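Local coordinates for protein transferrin (Manduca sexta, PDB 6WB6) that carries iron in the insect, binding a single ferric ion per molecule together with a carbonate anion, at residues L355-S359 / E387-C393; D377-I381 / H602-L607; S585-V589 / N629-N633; N619-E623 / N633-L639. All coordinates share one frame. Numbering follows the deposited sequence.

Contact 1 of 4, residues L355-S359 / E387-C393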
loop_
_atom_site.group_PDB
_atom_site.type_symbol
_atom_site.label_atom_id
_atom_site.label_comp_id
_atom_site.label_asym_id
_atom_site.label_seq_id
_atom_site.Cartn_x
_atom_site.Cartn_y
_atom_site.Cartn_z
ATOM N N LEU A 355 11.273 -9.737 -6.789
ATOM C CA LEU A 355 11.066 -10.321 -5.473
ATOM C C LEU A 355 11.286 -11.819 -5.578
ATOM O O LEU A 355 10.733 -12.463 -6.473
ATOM C CB LEU A 355 9.660 -10.056 -4.950
ATOM C CG LEU A 355 9.304 -10.857 -3.690
ATOM C CD1 LEU A 355 10.176 -10.489 -2.523
ATOM C CD2 LEU A 355 7.817 -10.709 -3.341
ATOM N N CYS A 356 12.072 -12.368 -4.668
ATOM C CA CYS A 356 12.314 -13.801 -4.660
ATOM C C CYS A 356 11.263 -14.464 -3.783
ATOM O O CYS A 356 11.016 -14.020 -2.657
ATOM C CB CYS A 356 13.714 -14.122 -4.155
ATOM S SG CYS A 356 14.112 -15.893 -4.420
ATOM N N VAL A 357 10.606 -15.487 -4.328
ATOM C CA VAL A 357 9.586 -16.251 -3.629
ATOM C C VAL A 357 10.041 -17.704 -3.544
ATOM O O VAL A 357 10.858 -18.170 -4.338
ATOM C CB VAL A 357 8.227 -16.155 -4.340
ATOM C CG1 VAL A 357 7.807 -14.700 -4.485
ATOM C CG2 VAL A 357 8.318 -16.798 -5.700
ATOM N N THR A 358 9.478 -18.429 -2.578
ATOM C CA THR A 358 9.928 -19.782 -2.276
ATOM C C THR A 358 8.883 -20.854 -2.548
ATOM O O THR A 358 9.059 -21.981 -2.082
ATOM C CB THR A 358 10.352 -19.903 -0.814
ATOM O OG1 THR A 358 9.267 -19.517 0.032
ATOM C CG2 THR A 358 11.553 -19.025 -0.515
ATOM N N SER A 359 7.817 -20.559 -3.285
ATOM C CA SER A 359 6.845 -21.598 -3.592
ATOM C C SER A 359 6.053 -21.195 -4.820
ATOM O O SER A 359 6.022 -20.018 -5.202
ATOM C CB SER A 359 5.914 -21.853 -2.410
ATOM O OG SER A 359 4.980 -20.810 -2.262
ATOM N N GLU A 387 12.894 -19.521 -6.052
ATOM C CA GLU A 387 13.870 -20.500 -5.614
ATOM C C GLU A 387 13.146 -21.448 -4.675
ATOM O O GLU A 387 11.991 -21.222 -4.312
ATOM C CB GLU A 387 15.068 -19.832 -4.927
ATOM C CG GLU A 387 15.792 -18.839 -5.828
ATOM C CD GLU A 387 16.593 -19.531 -6.915
ATOM O OE1 GLU A 387 17.034 -20.679 -6.701
ATOM O OE2 GLU A 387 16.746 -18.932 -7.992
ATOM N N ASN A 388 13.819 -22.514 -4.264
ATOM C CA ASN A 388 13.125 -23.573 -3.546
ATOM C C ASN A 388 13.315 -23.482 -2.039
ATOM O O ASN A 388 12.817 -24.344 -1.312
ATOM C CB ASN A 388 13.554 -24.940 -4.084
ATOM C CG ASN A 388 12.760 -25.353 -5.334
ATOM O OD1 ASN A 388 12.006 -24.558 -5.909
ATOM N ND2 ASN A 388 12.930 -26.602 -5.754
ATOM N N SER A 389 13.968 -22.431 -1.552
ATOM C CA SER A 389 14.043 -22.203 -0.120
ATOM C C SER A 389 14.327 -20.736 0.165
ATOM O O SER A 389 14.680 -19.953 -0.721
ATOM C CB SER A 389 15.142 -23.045 0.515
ATOM O OG SER A 389 16.392 -22.517 0.149
ATOM N N GLU A 390 14.219 -20.392 1.442
ATOM C CA GLU A 390 14.605 -19.064 1.885
ATOM C C GLU A 390 16.102 -18.844 1.685
ATOM O O GLU A 390 16.522 -17.810 1.161
ATOM C CB GLU A 390 14.197 -18.890 3.350
ATOM C CG GLU A 390 14.703 -17.635 4.034
ATOM C CD GLU A 390 14.266 -17.561 5.476
ATOM O OE1 GLU A 390 13.061 -17.341 5.725
ATOM O OE2 GLU A 390 15.120 -17.765 6.364
ATOM N N ASP A 391 16.926 -19.823 2.083
ATOM C CA ASP A 391 18.371 -19.675 1.907
ATOM C C ASP A 391 18.722 -19.503 0.435
ATOM O O ASP A 391 19.630 -18.736 0.090
ATOM C CB ASP A 391 19.114 -20.870 2.511
ATOM C CG ASP A 391 20.597 -20.806 2.263
ATOM O OD1 ASP A 391 21.319 -20.113 3.036
ATOM O OD2 ASP A 391 21.048 -21.429 1.273
ATOM N N ALA A 392 18.003 -20.188 -0.454
ATOM C CA ALA A 392 18.283 -20.013 -1.876
ATOM C C ALA A 392 17.788 -18.670 -2.389
ATOM O O ALA A 392 18.355 -18.134 -3.346
ATOM C CB ALA A 392 17.660 -21.131 -2.703
ATOM N N CYS A 393 16.716 -18.126 -1.800
ATOM C CA CYS A 393 16.313 -16.772 -2.164
ATOM C C CYS A 393 17.349 -15.765 -1.690
ATOM O O CYS A 393 17.642 -14.790 -2.390
ATOM C CB CYS A 393 14.937 -16.432 -1.570
ATOM S SG CYS A 393 13.573 -16.792 -2.656
#

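Contact 2 of 4, residues D377-I381 / H602-L607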
loop_
_atom_site.group_PDB
_atom_site.type_symbol
_atom_site.label_atom_id
_atom_site.label_comp_id
_atom_site.label_asym_id
_atom_site.label_seq_id
_atom_site.Cartn_x
_atom_site.Cartn_y
_atom_site.Cartn_z
ATOM N N ASP A 377 -0.366 2.008 -11.624
ATOM C CA ASP A 377 0.631 3.058 -11.803
ATOM C C ASP A 377 1.727 3.030 -10.744
ATOM O O ASP A 377 2.355 4.061 -10.470
ATOM C CB ASP A 377 -0.005 4.452 -11.842
ATOM C CG ASP A 377 0.911 5.465 -12.546
ATOM O OD1 ASP A 377 1.289 5.187 -13.700
ATOM O OD2 ASP A 377 1.306 6.473 -11.938
ATOM N N ILE A 378 1.988 1.866 -10.153
ATOM C CA ILE A 378 3.081 1.712 -9.194
ATOM C C ILE A 378 4.288 1.222 -9.969
ATOM O O ILE A 378 4.165 0.315 -10.796
ATOM C CB ILE A 378 2.706 0.742 -8.073
ATOM C CG1 ILE A 378 1.502 1.281 -7.312
ATOM C CG2 ILE A 378 3.885 0.485 -7.128
ATOM C CD1 ILE A 378 1.081 0.349 -6.178
ATOM N N ARG A 379 5.437 1.881 -9.754
ATOM C CA ARG A 379 6.665 1.672 -10.523
ATOM C C ARG A 379 7.810 1.793 -9.525
ATOM O O ARG A 379 7.839 2.754 -8.730
ATOM C CB ARG A 379 6.844 2.683 -11.652
ATOM C CG ARG A 379 5.729 2.695 -12.671
ATOM C CD ARG A 379 5.767 1.481 -13.567
ATOM N NE ARG A 379 4.823 1.618 -14.668
ATOM C CZ ARG A 379 3.510 1.390 -14.583
ATOM N NH1 ARG A 379 2.964 0.998 -13.435
ATOM N NH2 ARG A 379 2.747 1.549 -15.664
ATOM N N PRO A 380 8.782 0.881 -9.548
ATOM C CA PRO A 380 9.134 -0.198 -10.480
ATOM C C PRO A 380 8.140 -1.353 -10.644
ATOM O O PRO A 380 7.390 -1.736 -9.737
ATOM C CB PRO A 380 10.443 -0.744 -9.890
ATOM C CG PRO A 380 10.410 -0.364 -8.460
ATOM C CD PRO A 380 9.741 0.968 -8.431
ATOM N N ILE A 381 8.162 -1.893 -11.862
ATOM C CA ILE A 381 7.422 -3.106 -12.172
ATOM C C ILE A 381 7.924 -4.218 -11.286
ATOM O O ILE A 381 9.138 -4.389 -11.094
ATOM C CB ILE A 381 7.606 -3.468 -13.656
ATOM C CG1 ILE A 381 6.957 -2.404 -14.534
ATOM C CG2 ILE A 381 7.026 -4.844 -13.977
ATOM C CD1 ILE A 381 7.610 -2.272 -15.892
ATOM N N HIS A 602 9.853 0.954 -2.644
ATOM C CA HIS A 602 8.778 1.804 -3.127
ATOM C C HIS A 602 7.547 0.980 -3.498
ATOM O O HIS A 602 6.446 1.205 -2.977
ATOM C CB HIS A 602 9.241 2.644 -4.321
ATOM C CG HIS A 602 8.184 3.566 -4.817
ATOM N ND1 HIS A 602 7.277 3.204 -5.791
ATOM C CD2 HIS A 602 7.850 4.819 -4.431
ATOM C CE1 HIS A 602 6.445 4.209 -6.000
ATOM N NE2 HIS A 602 6.771 5.198 -5.188
ATOM N N THR A 603 7.702 0.035 -4.413
ATOM C CA THR A 603 6.523 -0.665 -4.919
ATOM C C THR A 603 5.794 -1.450 -3.840
ATOM O O THR A 603 4.559 -1.326 -3.749
ATOM C CB THR A 603 6.898 -1.548 -6.110
ATOM O OG1 THR A 603 7.094 -0.717 -7.260
ATOM C CG2 THR A 603 5.807 -2.593 -6.422
ATOM N N PRO A 604 6.454 -2.249 -3.006
ATOM C CA PRO A 604 5.702 -2.909 -1.927
ATOM C C PRO A 604 5.049 -1.952 -0.960
ATOM O O PRO A 604 3.930 -2.236 -0.505
ATOM C CB PRO A 604 6.758 -3.781 -1.233
ATOM C CG PRO A 604 8.057 -3.461 -1.879
ATOM C CD PRO A 604 7.775 -2.872 -3.211
ATOM N N LEU A 605 5.688 -0.825 -0.613
ATOM C CA LEU A 605 5.033 0.076 0.340
ATOM C C LEU A 605 3.925 0.873 -0.328
ATOM O O LEU A 605 2.984 1.321 0.349
ATOM C CB LEU A 605 6.024 1.050 0.991
ATOM C CG LEU A 605 7.302 0.620 1.714
ATOM C CD1 LEU A 605 7.776 1.791 2.586
ATOM C CD2 LEU A 605 7.150 -0.621 2.565
ATOM N N SER A 606 4.023 1.084 -1.641
ATOM C CA SER A 606 2.905 1.706 -2.346
ATOM C C SER A 606 1.733 0.743 -2.424
ATOM O O SER A 606 0.581 1.156 -2.324
ATOM C CB SER A 606 3.311 2.138 -3.746
ATOM O OG SER A 606 4.357 3.110 -3.726
ATOM N N LEU A 607 2.013 -0.546 -2.628
ATOM C CA LEU A 607 0.962 -1.556 -2.550
ATOM C C LEU A 607 0.302 -1.559 -1.190
ATOM O O LEU A 607 -0.924 -1.478 -1.087
ATOM C CB LEU A 607 1.533 -2.941 -2.851
ATOM C CG LEU A 607 1.698 -3.201 -4.342
ATOM C CD1 LEU A 607 2.471 -4.520 -4.593
ATOM C CD2 LEU A 607 0.313 -3.219 -4.977
#

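Contact 3 of 4, residues S585-V589 / N629-N633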
loop_
_atom_site.group_PDB
_atom_site.type_symbol
_atom_site.label_atom_id
_atom_site.label_comp_id
_atom_site.label_asym_id
_atom_site.label_seq_id
_atom_site.Cartn_x
_atom_site.Cartn_y
_atom_site.Cartn_z
ATOM N N SER A 585 10.385 -8.656 12.800
ATOM C CA SER A 585 9.213 -9.125 12.077
ATOM C C SER A 585 9.667 -9.573 10.704
ATOM O O SER A 585 10.765 -9.231 10.268
ATOM C CB SER A 585 8.159 -8.024 11.918
ATOM O OG SER A 585 8.503 -7.137 10.869
ATOM N N ARG A 586 8.821 -10.337 10.017
ATOM C CA ARG A 586 9.166 -10.716 8.658
ATOM C C ARG A 586 9.744 -9.500 7.947
ATOM O O ARG A 586 9.133 -8.429 7.934
ATOM C CB ARG A 586 7.954 -11.232 7.896
ATOM C CG ARG A 586 8.215 -11.421 6.439
ATOM C CD ARG A 586 7.122 -12.256 5.774
ATOM N NE ARG A 586 7.113 -13.618 6.282
ATOM C CZ ARG A 586 6.207 -14.542 5.957
ATOM N NH1 ARG A 586 5.222 -14.276 5.106
ATOM N NH2 ARG A 586 6.288 -15.744 6.483
ATOM N N THR A 587 10.928 -9.680 7.366
ATOM C CA THR A 587 11.758 -8.606 6.829
ATOM C C THR A 587 12.215 -8.954 5.425
ATOM O O THR A 587 12.628 -10.091 5.170
ATOM C CB THR A 587 12.995 -8.403 7.662
ATOM O OG1 THR A 587 12.629 -8.026 8.988
ATOM C CG2 THR A 587 13.842 -7.350 7.053
ATOM N N TRP A 588 12.181 -7.972 4.529
ATOM C CA TRP A 588 12.703 -8.133 3.182
ATOM C C TRP A 588 14.094 -7.532 3.116
ATOM O O TRP A 588 14.322 -6.410 3.594
ATOM C CB TRP A 588 11.766 -7.512 2.140
ATOM C CG TRP A 588 10.521 -8.338 2.021
ATOM C CD1 TRP A 588 10.220 -9.221 1.040
ATOM C CD2 TRP A 588 9.399 -8.356 2.940
ATOM N NE1 TRP A 588 8.990 -9.797 1.278
ATOM C CE2 TRP A 588 8.474 -9.293 2.445
ATOM C CE3 TRP A 588 9.093 -7.671 4.125
ATOM C CZ2 TRP A 588 7.268 -9.575 3.098
ATOM C CZ3 TRP A 588 7.879 -7.946 4.768
ATOM C CH2 TRP A 588 6.997 -8.895 4.260
ATOM N N VAL A 589 15.034 -8.300 2.576
ATOM C CA VAL A 589 16.430 -7.896 2.579
ATOM C C VAL A 589 16.895 -7.788 1.142
ATOM O O VAL A 589 16.358 -8.435 0.236
ATOM C CB VAL A 589 17.330 -8.860 3.375
ATOM C CG1 VAL A 589 16.856 -8.968 4.787
ATOM C CG2 VAL A 589 17.382 -10.214 2.715
ATOM N N ASN A 629 -0.402 -16.608 4.804
ATOM C CA ASN A 629 0.932 -16.102 5.050
ATOM C C ASN A 629 1.798 -16.234 3.819
ATOM O O ASN A 629 3.017 -16.352 3.926
ATOM C CB ASN A 629 1.573 -16.834 6.225
ATOM C CG ASN A 629 0.740 -16.736 7.451
ATOM O OD1 ASN A 629 0.077 -15.711 7.683
ATOM N ND2 ASN A 629 0.725 -17.802 8.236
ATOM N N VAL A 630 1.161 -16.212 2.654
ATOM C CA VAL A 630 1.887 -16.243 1.398
ATOM C C VAL A 630 2.498 -14.865 1.164
ATOM O O VAL A 630 1.773 -13.868 1.069
ATOM C CB VAL A 630 0.969 -16.648 0.244
ATOM C CG1 VAL A 630 1.790 -16.876 -0.990
ATOM C CG2 VAL A 630 0.175 -17.910 0.605
ATOM N N ILE A 631 3.831 -14.812 1.057
ATOM C CA ILE A 631 4.610 -13.575 0.884
ATOM C C ILE A 631 4.528 -12.710 2.131
ATOM O O ILE A 631 5.555 -12.343 2.705
ATOM C CB ILE A 631 4.173 -12.757 -0.346
ATOM C CG1 ILE A 631 4.389 -13.581 -1.615
ATOM C CG2 ILE A 631 5.011 -11.475 -0.433
ATOM C CD1 ILE A 631 4.062 -12.908 -2.895
ATOM N N PHE A 632 3.319 -12.350 2.541
ATOM C CA PHE A 632 3.112 -11.591 3.765
ATOM C C PHE A 632 2.352 -12.457 4.750
ATOM O O PHE A 632 1.559 -13.316 4.359
ATOM C CB PHE A 632 2.337 -10.272 3.508
ATOM C CG PHE A 632 2.922 -9.421 2.372
ATOM C CD1 PHE A 632 4.052 -8.655 2.574
ATOM C CD2 PHE A 632 2.339 -9.418 1.127
ATOM C CE1 PHE A 632 4.612 -7.917 1.555
ATOM C CE2 PHE A 632 2.872 -8.671 0.095
ATOM C CZ PHE A 632 4.017 -7.907 0.310
ATOM N N ASN A 633 2.574 -12.217 6.035
ATOM C CA ASN A 633 1.727 -12.870 7.017
ATOM C C ASN A 633 0.353 -12.228 7.010
ATOM O O ASN A 633 0.228 -11.008 6.881
ATOM C CB ASN A 633 2.341 -12.786 8.398
ATOM C CG ASN A 633 3.559 -13.652 8.513
ATOM O OD1 ASN A 633 3.454 -14.862 8.384
ATOM N ND2 ASN A 633 4.728 -13.037 8.705
HETATM O O HOH W 1 5.074 -17.657 5.209
#

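Contact 4 of 4, residues N619-E623 / N633-L639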
loop_
_atom_site.group_PDB
_atom_site.type_symbol
_atom_site.label_atom_id
_atom_site.label_comp_id
_atom_site.label_asym_id
_atom_site.label_seq_id
_atom_site.Cartn_x
_atom_site.Cartn_y
_atom_site.Cartn_z
ATOM N N ASN A 619 -6.144 -8.701 -2.295
ATOM C CA ASN A 619 -6.109 -9.053 -0.890
ATOM C C ASN A 619 -4.661 -9.389 -0.567
ATOM O O ASN A 619 -4.239 -10.551 -0.539
ATOM C CB ASN A 619 -7.063 -10.202 -0.618
ATOM C CG ASN A 619 -7.311 -10.409 0.851
ATOM O OD1 ASN A 619 -6.773 -9.688 1.692
ATOM N ND2 ASN A 619 -8.138 -11.395 1.174
ATOM N N ILE A 620 -3.878 -8.329 -0.367
ATOM C CA ILE A 620 -2.439 -8.485 -0.219
ATOM C C ILE A 620 -2.107 -9.336 1.004
ATOM O O ILE A 620 -1.167 -10.126 0.975
ATOM C CB ILE A 620 -1.749 -7.106 -0.178
ATOM C CG1 ILE A 620 -0.230 -7.280 -0.114
ATOM C CG2 ILE A 620 -2.237 -6.251 0.973
ATOM C CD1 ILE A 620 0.560 -6.014 -0.465
ATOM N N TYR A 621 -2.870 -9.203 2.089
ATOM C CA TYR A 621 -2.603 -9.957 3.308
ATOM C C TYR A 621 -3.554 -11.126 3.525
ATOM O O TYR A 621 -3.503 -11.747 4.578
ATOM C CB TYR A 621 -2.661 -9.039 4.534
ATOM C CG TYR A 621 -1.859 -7.769 4.403
ATOM C CD1 TYR A 621 -0.548 -7.794 3.969
ATOM C CD2 TYR A 621 -2.428 -6.544 4.693
ATOM C CE1 TYR A 621 0.181 -6.648 3.841
ATOM C CE2 TYR A 621 -1.702 -5.383 4.572
ATOM C CZ TYR A 621 -0.396 -5.442 4.142
ATOM O OH TYR A 621 0.350 -4.304 4.002
ATOM N N GLY A 622 -4.410 -11.458 2.565
ATOM C CA GLY A 622 -5.419 -12.476 2.779
ATOM C C GLY A 622 -4.960 -13.880 2.378
ATOM O O GLY A 622 -3.866 -14.085 1.863
ATOM N N GLU A 623 -5.837 -14.849 2.633
ATOM C CA GLU A 623 -5.643 -16.212 2.150
ATOM C C GLU A 623 -5.480 -16.227 0.640
ATOM O O GLU A 623 -6.135 -15.474 -0.076
ATOM C CB GLU A 623 -6.842 -17.093 2.527
ATOM C CG GLU A 623 -6.639 -18.012 3.718
ATOM C CD GLU A 623 -7.722 -19.097 3.804
ATOM O OE1 GLU A 623 -8.458 -19.297 2.808
ATOM O OE2 GLU A 623 -7.834 -19.745 4.866
ATOM N N ASN A 633 2.574 -12.217 6.035
ATOM C CA ASN A 633 1.727 -12.870 7.017
ATOM C C ASN A 633 0.353 -12.228 7.010
ATOM O O ASN A 633 0.228 -11.008 6.881
ATOM C CB ASN A 633 2.341 -12.786 8.398
ATOM C CG ASN A 633 3.559 -13.652 8.513
ATOM O OD1 ASN A 633 3.454 -14.862 8.384
ATOM N ND2 ASN A 633 4.728 -13.037 8.705
ATOM N N ASN A 634 -0.679 -13.063 7.127
ATOM C CA ASN A 634 -2.051 -12.553 7.193
ATOM C C ASN A 634 -2.212 -11.514 8.294
ATOM O O ASN A 634 -3.076 -10.648 8.195
ATOM C CB ASN A 634 -3.048 -13.703 7.419
ATOM C CG ASN A 634 -3.239 -14.593 6.189
ATOM O OD1 ASN A 634 -2.315 -14.801 5.381
ATOM N ND2 ASN A 634 -4.444 -15.148 6.055
ATOM N N ALA A 635 -1.388 -11.568 9.338
ATOM C CA ALA A 635 -1.486 -10.598 10.424
ATOM C C ALA A 635 -0.884 -9.242 10.074
ATOM O O ALA A 635 -1.108 -8.271 10.809
ATOM C CB ALA A 635 -0.792 -11.129 11.680
ATOM N N ALA A 636 -0.122 -9.148 8.989
ATOM C CA ALA A 636 0.506 -7.878 8.661
ATOM C C ALA A 636 -0.559 -6.816 8.439
ATOM O O ALA A 636 -1.563 -7.048 7.764
ATOM C CB ALA A 636 1.385 -8.012 7.414
ATOM N N LYS A 637 -0.332 -5.653 9.019
ATOM C CA LYS A 637 -1.189 -4.499 8.856
ATOM C C LYS A 637 -0.515 -3.395 8.069
ATOM O O LYS A 637 -1.085 -2.305 7.927
ATOM C CB LYS A 637 -1.594 -3.967 10.222
ATOM C CG LYS A 637 -2.041 -5.052 11.200
ATOM C CD LYS A 637 -3.072 -5.983 10.603
ATOM C CE LYS A 637 -4.336 -5.278 10.223
ATOM N NZ LYS A 637 -5.432 -6.308 10.267
ATOM N N GLY A 638 0.702 -3.630 7.607
ATOM C CA GLY A 638 1.396 -2.645 6.813
ATOM C C GLY A 638 2.846 -3.017 6.639
ATOM O O GLY A 638 3.327 -4.045 7.131
ATOM N N LEU A 639 3.540 -2.142 5.941
ATOM C CA LEU A 639 4.964 -2.282 5.707
ATOM C C LEU A 639 5.627 -0.978 6.090
ATOM O O LEU A 639 5.060 0.091 5.850
ATOM C CB LEU A 639 5.237 -2.614 4.255
ATOM C CG LEU A 639 4.588 -3.911 3.780
ATOM C CD1 LEU A 639 4.801 -4.025 2.291
ATOM C CD2 LEU A 639 5.162 -5.137 4.535
HETATM O O HOH W 2 -5.547 -10.992 6.498
#

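Contact 1 of 4, residues L355-S359 / E387-C393
The methyl of Thr-358 rests on the start of helix 390-399: its CG2 lies 3.3 Å from O of Ser-389, 3.6 Å from N of Glu-390 and 3.7 Å from SG of Cys-393. Next to it, Cys-356 and Cys-393 point toward each other and join in a disulfide, SG to SG 2.1 Å with a chi3 of -79°. The CG of Glu-387 packs 3.7 Å from SG of Cys-356, while the carboxylate of that glutamate leads away. The backbones meet as well. Glu-387 N donates to Val-357 O at 3.0 Å, carrying on the parallel pairing of strands 352-357 and 381-386, which helix 360-375 connects as a beta-alpha-beta unit. One step on, CA of Thr-358 makes a CA-H...O contact of 3.2 Å to O of Glu-387. Each segment sits at a helix start: Ser-359 N-caps helix 360-375 through Ala-362, and OG of Ser-389 accepts from N of Ala-392 at 2.9 Å, capping helix 390-399. Glu-390, first in that helix, forms a salt bridge with Arg-411. The chemistry thus implies a covalent clamp: the disulfide ties the end of one strand to the helix that follows its parallel partner, and a backbone hydrogen bond holds the strand ends beside it.

Contact 2 of 4, residues D377-I381 / H602-L607
A cis peptide bond precedes Pro-380, bending the loop between helix 360-375 and strand 381-386 where it meets helix 597-611. Thr-603 meets the loop here: its OG1 donates to O of Pro-380 at 2.7 Å, while the proline ring lies against the same hydroxyl, CD to OG1 3.3 Å. This is a side-chain to backbone bond in a fully buried setting, and it satisfies a carbonyl facing the helix. The proline nitrogen has no hydrogen to offer, so its nearness to the hydroxyl is packing. The His-602 side chain lies beside the backbone of Arg-379 and Pro-380.

Ile-378 provides the apolar half. Its CG2 sits 3.4 Å from OG1 of Thr-603, and its CD1 reaches 3.8 Å from both CB of Ser-606 and CD2 of Leu-607, lying along one side of the helix. The helix is kinked at Pro-604, whose nitrogen cannot bond to the preceding turn. Ser-606 OG donates to O of His-602 at 2.9 Å.

Asp-377, with positive phi, is the C-prime residue of the Schellman motif that ends helix 360-375, so the contact begins right at that helix end. Around it, Leu-607 packs on Met-369 and Ala-373 of the same helix, Leu-605 on Phe-425 of strand 422-428 and Leu-639 of strand 638-641, and His-602 meets Pro-170 of the first transferrin-like repeat.

Contact 3 of 4, residues S585-V589 / N629-N633
Arg-586 reaches from just before strand 587-590, in an antiparallel sheet of the second transferrin-like repeat, to two carbonyls at a classic gamma turn centred on Ile-631. Its NH1 donates to O of Asn-629 at 3.3 Å with a nearly straight angle, and weakly to O of Ile-631 at 3.1 Å. Water 1 bridges the first pair of residues, accepting from NH2 of Arg-586 at 2.6 Å and donating to O of Asn-629 at 2.8 Å. The charge itself is paired with Asp-408, through NE.

Within the turn a weak bond runs from N of Phe-632 to O of Val-630, 2.6 Å. Beside it, Asn-633 places its amide over one face of the guanidinium, ND2 3.4 Å from NE of Arg-586. Farther out, Trp-588, stacked on Phe-425, presents its ring edge to O of Ile-631, 3.3 Å from CZ2 of the tryptophan. The rings of Trp-588 and Phe-632 meet obliquely, planes at 48°, with CZ2 of Trp-588 3.4 Å from CD1 of Phe-632.

Contact 4 of 4, residues N619-E623 / N633-L639
Asn-633 opens a type I turn that closes with N of Ala-636 bonded to O of Asn-633 at 2.8 Å. Facing it is a second type I turn, Asn-619 to Gly-622, and Tyr-621 carries most of the meeting between them. At Asn-634 the backbones come closest: its CA makes a CA-H...O contact of 3.1 Å to O of Tyr-621, and water 2 lies 2.9 Å from O of Tyr-621 and 3.0 Å from O of Asn-634. No direct N/O hydrogen bond joins the segments; the amide oxygen of Asn-634 instead accepts from N of Asn-629. Ala-636 meets the tyrosine ring twice. Its CB forms a CH-pi contact, 4.3 Å from the Tyr-621 ring centroid, and its O sits over a face of the ring, 3.2 Å from CD2 of Tyr-621. Lys-637 and Gly-638 both face Val-428, forming a classic beta bulge as the chain joins the sheet; CA of Gly-638 comes 3.4 Å from OH of Tyr-621. Leu-639 ends the run, its CG 4.3 Å from that hydroxyl. The tyrosine thus lies along the lead-in to edge strand 638-641, while it also touches Ala-608 of helix 597-611, and Leu-639 fits between that helix and Phe-425 of strand 422-428.

Overall arrangement
All four contacts belong to the second transferrin-like repeat. Contact 2 is wholly buried, contacts 1 and 3 partly so, and contact 4 lies at the surface. Their chemistry differs: a disulfide where strand 352-357 ends (contact 1), a hydroxyl-to-carbonyl bond beside apolar packing (contact 2) and, in the loop before strand 638-641, an arginine with a water bridge (contact 3) and ring packing beside a water (contact 4). Contacts 3 and 4 share Asn-633 and reach the same antiparallel sheet. Leu-639 packs on Leu-605, joining contacts 4 and 2, and Leu-355 lies on Trp-588 and Ile-631, joining contacts 1 and 3. Contacts 1 and 2 do not touch, though helix 360-375 runs between them.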